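Side-chain contact in GH26A (Muricauda sp. MAR_2010_75, PDB 6Q75), which probably hydrolyses beta-linked polysaccharides such as mannans, as a glycoside hydrolase of family 26: residues I96-Y99 / H100-A103. Sequence-based numbering, arbitrary orientation.
Sequences IDKY and HEGA
The side chains of His100 and Ile96, one helical turn apart, run alongside each other. The carbonyl O of Ile96 sits over one face of the imidazole, 3.2 Å from His100 CG and displaced toward the ring's rim, while Ile96 CG2 reaches the far end of the ring at His100 NE2 (3.4 Å). The same oxygen also accepts the backbone N-H of His100.

Lys98 meets Glu101 across the last turn. Its chain bends twice, at chi2 and at chi4 (-77°), which folds NZ back to Glu101 OE1 at 2.8 Å; the salt bridge uses the syn lone pair of that oxygen. The glutamate, extended beyond CG, comes over obliquely and rests its CD on Asp97 O (3.3 Å). Glu94 makes a second salt bridge to the same ammonium group, so two carboxylates share it. With alanine at Lys98, Glu101 and Glu94 would probably lose their shared positive partner, and the Glu101 carboxylate would be freer to turn.

Tyr99, with CG anti to the backbone N (chi1 -177°), directs its side chain away from 100-103 overall; CD1 still lies 3.8 Å from Ala103 O, and Val168 and Pro169 touch the same side chain. Ala103 places its CB 3.5 Å from Lys98 O, and both residues touch Trp75 and Tyr61.

The backbone evidence identifies the ending. Gly102 has positive phi (104°), at backbone angles that call for glycine; Ala103 N donates to Lys98 O at 3.0 Å, and Gly102 N donates to Tyr99 O. This is a Schellman motif closing helix 88-100 and leading into strand 104-108, a helix-to-strand link of the parallel beta/alpha-barrel that family 26 glycoside hydrolases adopt.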
loop_
_atom_site.group_PDB
_atom_site.type_symbol
_atom_site.label_atom_id
_atom_site.label_comp_id
_atom_site.label_asym_id
_atom_site.label_seq_id
_atom_site.Cartn_x
_atom_site.Cartn_y
_atom_site.Cartn_z
ATOM N N ILE A 96 2.434 10.482 12.614
ATOM C CA ILE A 96 3.597 10.927 13.381
ATOM C C ILE A 96 3.573 10.321 14.775
ATOM O O ILE A 96 4.601 9.845 15.275
ATOM C CB ILE A 96 3.669 12.459 13.422
ATOM C CG1 ILE A 96 4.083 12.995 12.053
ATOM C CG2 ILE A 96 4.652 12.928 14.472
ATOM C CD1 ILE A 96 3.710 14.475 11.828
ATOM N N ASP A 97 2.403 10.314 15.425
ATOM C CA ASP A 97 2.319 9.679 16.739
ATOM C C ASP A 97 2.698 8.203 16.667
ATOM O O ASP A 97 3.449 7.719 17.520
ATOM C CB ASP A 97 0.910 9.800 17.345
ATOM C CG ASP A 97 0.618 11.189 17.936
ATOM O OD1 ASP A 97 1.529 12.045 17.982
ATOM O OD2 ASP A 97 -0.526 11.396 18.412
ATOM N N LYS A 98 2.184 7.465 15.664
ATOM C CA LYS A 98 2.490 6.037 15.575
ATOM C C LYS A 98 3.968 5.802 15.297
ATOM O O LYS A 98 4.589 4.930 15.916
ATOM C CB LYS A 98 1.616 5.372 14.513
ATOM C CG LYS A 98 0.203 5.130 14.992
ATOM C CD LYS A 98 0.157 3.926 15.933
ATOM C CE LYS A 98 -1.140 3.864 16.711
ATOM N NZ LYS A 98 -1.189 4.831 17.830
ATOM N N TYR A 99 4.560 6.606 14.409
ATOM C CA TYR A 99 5.996 6.542 14.176
ATOM C C TYR A 99 6.763 6.820 15.468
ATOM O O TYR A 99 7.732 6.121 15.794
ATOM C CB TYR A 99 6.381 7.550 13.077
ATOM C CG TYR A 99 7.842 7.497 12.727
ATOM C CD1 TYR A 99 8.385 6.349 12.175
ATOM C CD2 TYR A 99 8.685 8.561 13.000
ATOM C CE1 TYR A 99 9.716 6.269 11.864
ATOM C CE2 TYR A 99 10.040 8.495 12.693
ATOM C CZ TYR A 99 10.546 7.340 12.124
ATOM O OH TYR A 99 11.882 7.229 11.817
ATOM N N HIS A 100 6.324 7.822 16.232
ATOM C CA HIS A 100 6.962 8.123 17.507
ATOM C C HIS A 100 6.784 6.997 18.513
ATOM O O HIS A 100 7.547 6.913 19.480
ATOM C CB HIS A 100 6.406 9.414 18.086
ATOM C CG HIS A 100 6.898 10.639 17.382
ATOM N ND1 HIS A 100 7.947 10.606 16.487
ATOM C CD2 HIS A 100 6.519 11.933 17.475
ATOM C CE1 HIS A 100 8.175 11.829 16.038
ATOM N NE2 HIS A 100 7.316 12.651 16.615
ATOM N N GLU A 101 5.739 6.197 18.357
ATOM C CA GLU A 101 5.547 5.020 19.194
ATOM C C GLU A 101 6.364 3.823 18.730
ATOM O O GLU A 101 6.377 2.806 19.428
ATOM C CB GLU A 101 4.049 4.685 19.258
ATOM C CG GLU A 101 3.316 5.688 20.148
ATOM C CD GLU A 101 1.848 5.862 19.779
ATOM O OE1 GLU A 101 1.318 4.998 19.055
ATOM O OE2 GLU A 101 1.244 6.891 20.179
ATOM N N GLY A 102 7.008 3.897 17.567
ATOM C CA GLY A 102 7.832 2.812 17.080
ATOM C C GLY A 102 7.240 1.974 15.974
ATOM O O GLY A 102 7.834 0.949 15.621
ATOM N N ALA A 103 6.086 2.367 15.423
ATOM C CA ALA A 103 5.456 1.624 14.344
ATOM C C ALA A 103 6.054 2.005 12.993
ATOM O O ALA A 103 6.636 3.083 12.813
ATOM C CB ALA A 103 3.948 1.895 14.308
#